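Local structure of nitrite oxidoreductase subunit B (Kuenenia stuttgartiensis, 7B04) at residues I236-R241 and M254-M259; D250-E255 and T348-Y353; H24-V29 and R267-L272. The protein probably carries electrons released by nitrite oxidation from the catalytic subunit through four iron-sulfur clusters to heme b. All blocks are in the same frame, centred on the assembly; numbering follows the deposited sequence.

Contact 1 (I236-R241 and M254-M259); sequences IACYPR and METRCM. With SF4 (iron/sulfur cluster), chain Y.
At the site of one [4Fe-4S] cluster, Cys238 SG faces the backbone N-H and CB of Arg257, although the modelled place of that sulfur is uncertain. Cys238 SG binds iron FE4 at 2.3 Å from the start of helix 239-242, and Cys258 SG binds iron FE3 at 2.3 Å from helix 257-260; Cys45 and Cys235 are the other cysteine ligands. Between them lies Thr256, with CG2 3.6 Å from sulfide S1 of the cluster.

Away from the iron, Arg241 has the largest share of the contact of any residue. Its chain bends at chi3 (63°), carrying NE toward the backbone of 255-257. NH2 then donates to Glu255 O at 2.8 Å, and NE adds a weak second bond to the same oxygen. The guanidinium is sandwiched: Arg257 CA lies 3.3 Å above one face and Met254 SD 3.6 Å above the other, both offset toward the rim. Met254 CG is anti to the backbone N (chi1 -179°), beside the carbonyl carbon, and the extended chain beyond it carries SD over that face. The backbones close the same junction, Met254 N donating to Arg241 O at 3.0 Å.

Arg241 NH1 and Arg257 NH2 come within 4.5 Å, their guanidinium planes 57° apart. Val89 O of subunit A accepts from Arg257 NH1. The Arg257 N-H may temper the charge on the cluster, but this is doubtful given the uncertain sulfur. Glu90 of subunit A forms salt bridges with both arginines, and its carboxylate would offset their repulsion.

Contact 2 (D250-E255 and T348-Y353); sequences DGRPME and TQTIVY
Arg252 meets Thr350 through aliphatic atoms, its CB 3.9 Å from Thr350 CG2. Beyond CG the arginine chain is extended as far as NE, and its guanidinium finds its charged partner outside the contact, in a salt bridge with Asp386.

Pro253 is held from both its backbone and its ring. Its carbonyl oxygen accepts the N-H of Ile351 at 3.0 Å, in a nearly straight bond (167° at the hydrogen) whose donor is tilted from the carbonyl plane. The pyrrolidine ring and the Tyr353 side chain cross at about a right angle: Pro253 CG lies near the plane of the aromatic ring, at the edge that carries OH. Pro253 CB also reaches Ile351 CD1, at 3.9 Å.

The CA atoms of Met254 and Thr350 are the nearest across the segments, 4.5 Å apart. The thioether chain runs past Gln349, and methyl CE packs 3.8 Å from Gln349 CB.

Glu255 N gives the second backbone bond, 2.9 Å to Gln349 O, nearly along the C=O axis. Its side chain crosses that of Ile351, CG against CG1 at 3.6 Å. In Ile351, CG1 stands anti to the carbonyl carbon (chi1 -63°), which sets it beside the 254-255 peptide. The carboxylate of Glu255 forms a salt bridge with Arg346 through OE1.

Two backbone bonds flanking the Met254-Thr350 pair make this an isolated beta bridge. It pins the loop leading to the cluster-binding Thr256 and Cys258 against the chain that runs from helix 336-342 to strand 354-358.

Contact 3 (H24-V29 and R267-L272); sequences HQFAAV and RLQGFL. With SF4 (iron/sulfur cluster), chain B.
His24 and Phe271 make the closest aromatic meeting: His24 CE1 stands 3.4 Å above the centre of the phenyl ring, with the planes 33° apart, an oblique pair rather than a stack. Phe271 CB in turn lies over a face of the imidazole. Phe26 and Gln269 lie on the same face of the sheet as Phe271, though the modelled approach between them is doubtful in detail. Across the opposite face, Ala27 CB touches Leu272 CG at 3.9 Å.

The backbones set this register through five hydrogen bonds, among them Gly270 N to Ala27 O at 2.9 Å. Gly270 O is gripped twice, by Ala27 N and, from the other face of its plane, by Gln269 NE2. Gln269 OE1 accepts the N-H of Thr256, tying the strand to the neighbouring cluster loop. Arg267 turns away from the partner strand, and its NH1 comes 3.5 Å from sulfide S1 of the cluster ligated by Cys35, Cys38, Cys41 and Cys262.

Cys35 to Cys45 follow strand 25-31, and Cys262 precedes strand 267-272. This antiparallel pairing of strand 25-31 with strand 267-272, at the edge of a mixed four-stranded sheet, is consistent with the core of a bacterial-type dicluster ferredoxin fold.

From the N terminus, strand 25-31 pairs with strand 267-272 in contact 3, closing a loop of 237 residues. Contact 1 lies wholly within that span and closes a short loop of 12 residues, from helix 239-242 to helix 257-260. Contact 2 starts in the same short loop, sharing Met254 and Glu255 with contact 1, but reaches its partner 348-353 only after 267-272 has passed; it therefore crosses contact 3. Ile351 and Tyr353 pack against Gly270 and Phe271, joining contacts 2 and 3. Together the three tie the mixed sheet holding 25-31 and 267-272, two cluster sites and the later chain into one block.

Contact 1 (I236-R241 and M254-M259)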
loop_
_atom_site.group_PDB
_atom_site.type_symbol
_atom_site.label_atom_id
_atom_site.label_comp_id
_atom_site.label_asym_id
_atom_site.label_seq_id
_atom_site.Cartn_x
_atom_site.Cartn_y
_atom_site.Cartn_z
ATOM N N ILE A 236 -17.618 7.941 -14.277
ATOM C CA ILE A 236 -18.853 7.531 -14.932
ATOM C C ILE A 236 -19.734 6.694 -14.012
ATOM O O ILE A 236 -20.749 6.149 -14.461
ATOM C CB ILE A 236 -18.548 6.763 -16.224
ATOM C CG1 ILE A 236 -17.844 5.450 -15.883
ATOM C CG2 ILE A 236 -17.683 7.601 -17.151
ATOM C CD1 ILE A 236 -17.771 4.477 -17.022
ATOM N N ALA A 237 -19.370 6.577 -12.735
ATOM C CA ALA A 237 -20.058 5.730 -11.762
ATOM C C ALA A 237 -20.144 4.278 -12.221
ATOM O O ALA A 237 -21.013 3.534 -11.755
ATOM C CB ALA A 237 -21.462 6.261 -11.444
ATOM N N CYS A 238 -19.233 3.871 -13.107
ATOM C CA CYS A 238 -19.228 2.541 -13.718
ATOM C C CYS A 238 -20.640 2.122 -14.108
ATOM O O CYS A 238 -21.146 1.078 -13.694
ATOM C CB CYS A 238 -18.587 1.506 -12.799
ATOM S SG CYS A 238 -16.944 1.951 -12.195
ATOM N N TYR A 239 -21.280 2.960 -14.923
ATOM C CA TYR A 239 -22.685 2.736 -15.237
ATOM C C TYR A 239 -22.960 1.405 -15.936
ATOM O O TYR A 239 -24.077 0.889 -15.765
ATOM C CB TYR A 239 -23.242 3.922 -16.044
ATOM C CG TYR A 239 -22.625 4.161 -17.401
ATOM C CD1 TYR A 239 -21.476 4.928 -17.537
ATOM C CD2 TYR A 239 -23.209 3.646 -18.550
ATOM C CE1 TYR A 239 -20.915 5.159 -18.780
ATOM C CE2 TYR A 239 -22.656 3.870 -19.796
ATOM C CZ TYR A 239 -21.509 4.629 -19.904
ATOM O OH TYR A 239 -20.954 4.856 -21.141
ATOM N N PRO A 240 -22.041 0.799 -16.701
ATOM C CA PRO A 240 -22.321 -0.563 -17.186
ATOM C C PRO A 240 -22.476 -1.576 -16.064
ATOM O O PRO A 240 -23.243 -2.536 -16.213
ATOM C CB PRO A 240 -21.109 -0.882 -18.075
ATOM C CG PRO A 240 -20.069 0.118 -17.694
ATOM C CD PRO A 240 -20.839 1.345 -17.357
ATOM N N ARG A 241 -21.774 -1.399 -14.942
ATOM C CA ARG A 241 -21.946 -2.325 -13.825
ATOM C C ARG A 241 -23.289 -2.115 -13.135
ATOM O O ARG A 241 -23.944 -3.084 -12.733
ATOM C CB ARG A 241 -20.800 -2.162 -12.826
ATOM C CG ARG A 241 -19.514 -2.855 -13.241
ATOM C CD ARG A 241 -18.328 -2.354 -12.433
ATOM N NE ARG A 241 -18.467 -2.641 -11.009
ATOM C CZ ARG A 241 -17.942 -3.702 -10.406
ATOM N NH1 ARG A 241 -17.239 -4.584 -11.105
ATOM N NH2 ARG A 241 -18.119 -3.882 -9.105
ATOM N N MET A 254 -25.037 -3.993 -10.124
ATOM C CA MET A 254 -23.844 -4.282 -9.344
ATOM C C MET A 254 -23.251 -2.981 -8.829
ATOM O O MET A 254 -23.290 -1.959 -9.524
ATOM C CB MET A 254 -22.812 -5.017 -10.208
ATOM C CG MET A 254 -21.523 -5.417 -9.512
ATOM S SD MET A 254 -20.508 -6.420 -10.618
ATOM C CE MET A 254 -19.206 -6.963 -9.516
ATOM N N GLU A 255 -22.710 -3.009 -7.611
ATOM C CA GLU A 255 -22.109 -1.799 -7.075
ATOM C C GLU A 255 -20.929 -1.407 -7.948
ATOM O O GLU A 255 -20.297 -2.252 -8.592
ATOM C CB GLU A 255 -21.658 -2.003 -5.626
ATOM C CG GLU A 255 -22.771 -2.404 -4.665
ATOM C CD GLU A 255 -22.382 -2.225 -3.206
ATOM O OE1 GLU A 255 -21.285 -1.692 -2.941
ATOM O OE2 GLU A 255 -23.174 -2.619 -2.324
ATOM N N THR A 256 -20.631 -0.112 -7.970
ATOM C CA THR A 256 -19.566 0.347 -8.844
ATOM C C THR A 256 -18.235 -0.244 -8.411
ATOM O O THR A 256 -18.053 -0.721 -7.287
ATOM C CB THR A 256 -19.499 1.874 -8.917
ATOM O OG1 THR A 256 -18.545 2.262 -9.913
ATOM C CG2 THR A 256 -19.064 2.449 -7.634
ATOM N N ARG A 257 -17.300 -0.204 -9.352
ATOM C CA ARG A 257 -16.037 -0.914 -9.200
ATOM C C ARG A 257 -15.226 -0.408 -8.010
ATOM O O ARG A 257 -14.554 -1.193 -7.331
ATOM C CB ARG A 257 -15.243 -0.785 -10.494
ATOM C CG ARG A 257 -14.053 -1.628 -10.462
ATOM C CD ARG A 257 -13.715 -2.284 -11.746
ATOM N NE ARG A 257 -12.342 -2.739 -11.622
ATOM C CZ ARG A 257 -11.973 -3.745 -10.833
ATOM N NH1 ARG A 257 -10.695 -4.076 -10.740
ATOM N NH2 ARG A 257 -12.880 -4.452 -10.153
ATOM N N CYS A 258 -15.260 0.899 -7.741
ATOM C CA CYS A 258 -14.524 1.422 -6.591
ATOM C C CYS A 258 -15.195 1.047 -5.274
ATOM O O CYS A 258 -14.509 0.864 -4.261
ATOM C CB CYS A 258 -14.367 2.941 -6.706
ATOM S SG CYS A 258 -15.913 3.862 -6.628
ATOM N N MET A 259 -16.528 0.935 -5.257
ATOM C CA MET A 259 -17.211 0.552 -4.024
ATOM C C MET A 259 -16.962 -0.911 -3.683
ATOM O O MET A 259 -16.731 -1.252 -2.519
ATOM C CB MET A 259 -18.712 0.820 -4.122
ATOM C CG MET A 259 -19.093 2.256 -4.412
ATOM S SD MET A 259 -18.659 3.518 -3.217
ATOM C CE MET A 259 -19.092 4.985 -4.145
HETATM FE FE1 SF4 Y . -14.000 4.829 -11.051
HETATM FE FE2 SF4 Y . -16.090 6.530 -10.579
HETATM FE FE3 SF4 Y . -15.390 4.668 -8.698
HETATM FE FE4 SF4 Y . -16.565 3.875 -11.039
HETATM S S1 SF4 Y . -17.496 5.169 -9.408
HETATM S S2 SF4 Y . -14.750 2.931 -10.033
HETATM S S3 SF4 Y . -15.672 5.379 -12.502
HETATM S S4 SF4 Y . -14.124 6.423 -9.426
#

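Contact 2 (D250-E255 and T348-Y353)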
loop_
_atom_site.group_PDB
_atom_site.type_symbol
_atom_site.label_atom_id
_atom_site.label_comp_id
_atom_site.label_asym_id
_atom_site.label_seq_id
_atom_site.Cartn_x
_atom_site.Cartn_y
_atom_site.Cartn_z
ATOM N N ASP A 250 -25.286 -11.492 -12.608
ATOM C CA ASP A 250 -26.349 -12.205 -13.326
ATOM C C ASP A 250 -27.481 -11.250 -13.714
ATOM O O ASP A 250 -28.650 -11.468 -13.402
ATOM C CB ASP A 250 -26.817 -13.387 -12.444
ATOM C CG ASP A 250 -28.030 -14.148 -12.992
ATOM O OD1 ASP A 250 -27.830 -15.087 -13.796
ATOM O OD2 ASP A 250 -29.151 -13.907 -12.497
ATOM N N GLY A 251 -27.109 -10.146 -14.365
ATOM C CA GLY A 251 -28.083 -9.170 -14.827
ATOM C C GLY A 251 -28.590 -8.209 -13.775
ATOM O O GLY A 251 -29.357 -7.295 -14.115
ATOM N N ARG A 252 -28.240 -8.420 -12.507
ATOM C CA ARG A 252 -28.650 -7.532 -11.432
ATOM C C ARG A 252 -27.728 -6.318 -11.367
ATOM O O ARG A 252 -26.554 -6.402 -11.739
ATOM C CB ARG A 252 -28.623 -8.255 -10.090
ATOM C CG ARG A 252 -29.716 -9.277 -9.911
ATOM C CD ARG A 252 -29.577 -10.000 -8.590
ATOM N NE ARG A 252 -30.665 -10.949 -8.403
ATOM C CZ ARG A 252 -31.818 -10.657 -7.813
ATOM N NH1 ARG A 252 -32.752 -11.587 -7.698
ATOM N NH2 ARG A 252 -32.038 -9.437 -7.339
ATOM N N PRO A 253 -28.242 -5.172 -10.920
ATOM C CA PRO A 253 -27.373 -4.004 -10.725
ATOM C C PRO A 253 -26.264 -4.311 -9.730
ATOM O O PRO A 253 -26.509 -4.818 -8.633
ATOM C CB PRO A 253 -28.335 -2.934 -10.195
ATOM C CG PRO A 253 -29.665 -3.342 -10.728
ATOM C CD PRO A 253 -29.662 -4.843 -10.712
ATOM N N MET A 254 -25.037 -3.993 -10.124
ATOM C CA MET A 254 -23.844 -4.282 -9.344
ATOM C C MET A 254 -23.251 -2.981 -8.829
ATOM O O MET A 254 -23.290 -1.959 -9.524
ATOM C CB MET A 254 -22.812 -5.017 -10.208
ATOM C CG MET A 254 -21.523 -5.417 -9.512
ATOM S SD MET A 254 -20.508 -6.420 -10.618
ATOM C CE MET A 254 -19.206 -6.963 -9.516
ATOM N N GLU A 255 -22.710 -3.009 -7.611
ATOM C CA GLU A 255 -22.109 -1.799 -7.075
ATOM C C GLU A 255 -20.929 -1.407 -7.948
ATOM O O GLU A 255 -20.297 -2.252 -8.592
ATOM C CB GLU A 255 -21.658 -2.003 -5.626
ATOM C CG GLU A 255 -22.771 -2.404 -4.665
ATOM C CD GLU A 255 -22.382 -2.225 -3.206
ATOM O OE1 GLU A 255 -21.285 -1.692 -2.941
ATOM O OE2 GLU A 255 -23.174 -2.619 -2.324
ATOM N N THR A 348 -21.520 -8.257 -0.161
ATOM C CA THR A 348 -21.742 -8.734 -1.516
ATOM C C THR A 348 -21.410 -7.608 -2.484
ATOM O O THR A 348 -21.302 -6.442 -2.095
ATOM C CB THR A 348 -23.188 -9.203 -1.730
ATOM O OG1 THR A 348 -23.329 -9.745 -3.049
ATOM C CG2 THR A 348 -24.156 -8.041 -1.558
ATOM N N GLN A 349 -21.256 -7.965 -3.756
ATOM C CA GLN A 349 -21.056 -6.969 -4.800
ATOM C C GLN A 349 -22.358 -6.537 -5.461
ATOM O O GLN A 349 -22.362 -5.545 -6.196
ATOM C CB GLN A 349 -20.077 -7.482 -5.861
ATOM C CG GLN A 349 -20.198 -8.955 -6.186
ATOM C CD GLN A 349 -18.933 -9.511 -6.809
ATOM O OE1 GLN A 349 -17.968 -8.781 -7.039
ATOM N NE2 GLN A 349 -18.931 -10.808 -7.091
ATOM N N THR A 350 -23.451 -7.255 -5.224
ATOM C CA THR A 350 -24.735 -6.893 -5.803
ATOM C C THR A 350 -25.381 -5.795 -4.968
ATOM O O THR A 350 -25.331 -5.825 -3.735
ATOM C CB THR A 350 -25.656 -8.114 -5.866
ATOM O OG1 THR A 350 -25.012 -9.165 -6.599
ATOM C CG2 THR A 350 -26.974 -7.765 -6.541
ATOM N N ILE A 351 -25.990 -4.822 -5.645
ATOM C CA ILE A 351 -26.632 -3.720 -4.938
ATOM C C ILE A 351 -27.855 -4.238 -4.197
ATOM O O ILE A 351 -28.662 -4.999 -4.747
ATOM C CB ILE A 351 -27.007 -2.594 -5.913
ATOM C CG1 ILE A 351 -25.754 -2.000 -6.556
ATOM C CG2 ILE A 351 -27.789 -1.503 -5.198
ATOM C CD1 ILE A 351 -26.045 -1.034 -7.682
ATOM N N VAL A 352 -27.997 -3.823 -2.941
ATOM C CA VAL A 352 -29.111 -4.214 -2.087
ATOM C C VAL A 352 -30.047 -3.023 -1.956
ATOM O O VAL A 352 -29.619 -1.933 -1.557
ATOM C CB VAL A 352 -28.628 -4.688 -0.706
ATOM C CG1 VAL A 352 -29.803 -4.806 0.235
ATOM C CG2 VAL A 352 -27.890 -6.011 -0.822
ATOM N N TYR A 353 -31.320 -3.231 -2.286
ATOM C CA TYR A 353 -32.308 -2.159 -2.258
ATOM C C TYR A 353 -33.113 -2.107 -0.970
ATOM O O TYR A 353 -33.623 -1.037 -0.619
ATOM C CB TYR A 353 -33.268 -2.294 -3.443
ATOM C CG TYR A 353 -32.598 -2.071 -4.776
ATOM C CD1 TYR A 353 -32.653 -0.835 -5.401
ATOM C CD2 TYR A 353 -31.897 -3.093 -5.401
ATOM C CE1 TYR A 353 -32.037 -0.626 -6.617
ATOM C CE2 TYR A 353 -31.277 -2.892 -6.616
ATOM C CZ TYR A 353 -31.350 -1.655 -7.219
ATOM O OH TYR A 353 -30.738 -1.441 -8.431
#

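Contact 3 (H24-V29 and R267-L272)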
loop_
_atom_site.group_PDB
_atom_site.type_symbol
_atom_site.label_atom_id
_atom_site.label_comp_id
_atom_site.label_asym_id
_atom_site.label_seq_id
_atom_site.Cartn_x
_atom_site.Cartn_y
_atom_site.Cartn_z
ATOM N N HIS A 24 -34.486 7.700 -8.810
ATOM C CA HIS A 24 -33.728 7.563 -7.582
ATOM C C HIS A 24 -32.292 7.969 -7.888
ATOM O O HIS A 24 -31.857 7.949 -9.045
ATOM C CB HIS A 24 -33.823 6.148 -6.987
ATOM C CG HIS A 24 -33.445 5.031 -7.938
ATOM N ND1 HIS A 24 -32.275 5.028 -8.678
ATOM C CD2 HIS A 24 -34.098 3.888 -8.268
ATOM C CE1 HIS A 24 -32.226 3.937 -9.418
ATOM N NE2 HIS A 24 -33.319 3.232 -9.188
ATOM N N GLN A 25 -31.569 8.389 -6.853
ATOM C CA GLN A 25 -30.247 8.980 -7.027
ATOM C C GLN A 25 -29.162 8.010 -6.590
ATOM O O GLN A 25 -29.196 7.496 -5.465
ATOM C CB GLN A 25 -30.123 10.283 -6.232
ATOM C CG GLN A 25 -28.730 10.892 -6.263
ATOM C CD GLN A 25 -28.367 11.453 -7.626
ATOM O OE1 GLN A 25 -29.189 12.084 -8.289
ATOM N NE2 GLN A 25 -27.129 11.227 -8.047
ATOM N N PHE A 26 -28.197 7.776 -7.479
ATOM C CA PHE A 26 -27.003 7.010 -7.144
ATOM C C PHE A 26 -26.310 7.637 -5.945
ATOM O O PHE A 26 -25.891 8.797 -5.995
ATOM C CB PHE A 26 -26.058 6.957 -8.350
ATOM C CG PHE A 26 -24.712 6.351 -8.057
ATOM C CD1 PHE A 26 -23.646 7.143 -7.657
ATOM C CD2 PHE A 26 -24.510 4.992 -8.187
ATOM C CE1 PHE A 26 -22.409 6.583 -7.388
ATOM C CE2 PHE A 26 -23.275 4.435 -7.924
ATOM C CZ PHE A 26 -22.226 5.226 -7.523
ATOM N N ALA A 27 -26.187 6.868 -4.869
ATOM C CA ALA A 27 -25.655 7.394 -3.624
ATOM C C ALA A 27 -24.903 6.293 -2.895
ATOM O O ALA A 27 -25.075 5.103 -3.173
ATOM C CB ALA A 27 -26.766 7.967 -2.736
ATOM N N ALA A 28 -24.060 6.711 -1.955
ATOM C CA ALA A 28 -23.261 5.774 -1.181
ATOM C C ALA A 28 -22.950 6.387 0.175
ATOM O O ALA A 28 -22.963 7.609 0.347
ATOM C CB ALA A 28 -21.967 5.399 -1.913
ATOM N N VAL A 29 -22.666 5.515 1.140
ATOM C CA VAL A 29 -22.323 5.914 2.499
ATOM C C VAL A 29 -20.921 5.411 2.805
ATOM O O VAL A 29 -20.642 4.217 2.651
ATOM C CB VAL A 29 -23.334 5.363 3.521
ATOM C CG1 VAL A 29 -22.821 5.561 4.939
ATOM C CG2 VAL A 29 -24.690 6.025 3.332
ATOM N N ARG A 267 -17.722 1.441 2.777
ATOM C CA ARG A 267 -18.616 2.058 1.804
ATOM C C ARG A 267 -19.698 1.074 1.383
ATOM O O ARG A 267 -19.410 -0.091 1.087
ATOM C CB ARG A 267 -17.861 2.594 0.588
ATOM C CG ARG A 267 -16.936 1.627 -0.039
ATOM C CD ARG A 267 -16.228 2.205 -1.248
ATOM N NE ARG A 267 -15.493 3.439 -0.999
ATOM C CZ ARG A 267 -14.751 4.048 -1.920
ATOM N NH1 ARG A 267 -14.106 5.168 -1.629
ATOM N NH2 ARG A 267 -14.658 3.532 -3.139
ATOM N N LEU A 268 -20.938 1.552 1.363
ATOM C CA LEU A 268 -22.087 0.822 0.842
ATOM C C LEU A 268 -22.728 1.679 -0.238
ATOM O O LEU A 268 -23.065 2.841 0.009
ATOM C CB LEU A 268 -23.094 0.508 1.950
ATOM C CG LEU A 268 -24.331 -0.293 1.542
ATOM C CD1 LEU A 268 -23.987 -1.765 1.389
ATOM C CD2 LEU A 268 -25.456 -0.098 2.548
ATOM N N GLN A 269 -22.887 1.114 -1.431
ATOM C CA GLN A 269 -23.403 1.848 -2.577
ATOM C C GLN A 269 -24.788 1.339 -2.948
ATOM O O GLN A 269 -25.023 0.126 -2.993
ATOM C CB GLN A 269 -22.463 1.706 -3.775
ATOM C CG GLN A 269 -22.781 2.643 -4.919
ATOM C CD GLN A 269 -23.439 1.930 -6.083
ATOM O OE1 GLN A 269 -22.777 1.241 -6.856
ATOM N NE2 GLN A 269 -24.747 2.110 -6.222
ATOM N N GLY A 270 -25.696 2.274 -3.217
ATOM C CA GLY A 270 -27.057 1.959 -3.598
ATOM C C GLY A 270 -27.742 3.135 -4.262
ATOM O O GLY A 270 -27.135 3.832 -5.079
ATOM N N PHE A 271 -29.011 3.361 -3.928
ATOM C CA PHE A 271 -29.745 4.505 -4.445
ATOM C C PHE A 271 -30.523 5.170 -3.319
ATOM O O PHE A 271 -30.941 4.514 -2.360
ATOM C CB PHE A 271 -30.701 4.096 -5.571
ATOM C CG PHE A 271 -30.014 3.447 -6.735
ATOM C CD1 PHE A 271 -29.325 4.210 -7.662
ATOM C CD2 PHE A 271 -30.052 2.074 -6.899
ATOM C CE1 PHE A 271 -28.690 3.614 -8.736
ATOM C CE2 PHE A 271 -29.421 1.471 -7.969
ATOM C CZ PHE A 271 -28.739 2.242 -8.889
ATOM N N LEU A 272 -30.713 6.481 -3.447
ATOM C CA LEU A 272 -31.566 7.239 -2.534
ATOM C C LEU A 272 -33.015 7.086 -2.981
ATOM O O LEU A 272 -33.456 7.727 -3.938
ATOM C CB LEU A 272 -31.149 8.703 -2.496
ATOM C CG LEU A 272 -30.213 9.095 -1.352
ATOM C CD1 LEU A 272 -29.790 10.550 -1.474
ATOM C CD2 LEU A 272 -30.879 8.837 -0.011
HETATM FE FE1 SF4 B . -9.245 1.422 1.631
HETATM FE FE2 SF4 B . -10.506 3.014 -0.205
HETATM FE FE3 SF4 B . -10.624 3.636 2.460
HETATM FE FE4 SF4 B . -11.979 1.459 1.500
HETATM S S1 SF4 B . -12.354 3.645 0.973
HETATM S S2 SF4 B . -10.698 1.554 3.384
HETATM S S3 SF4 B . -10.538 0.737 -0.117
HETATM S S4 SF4 B . -8.761 3.594 1.143
#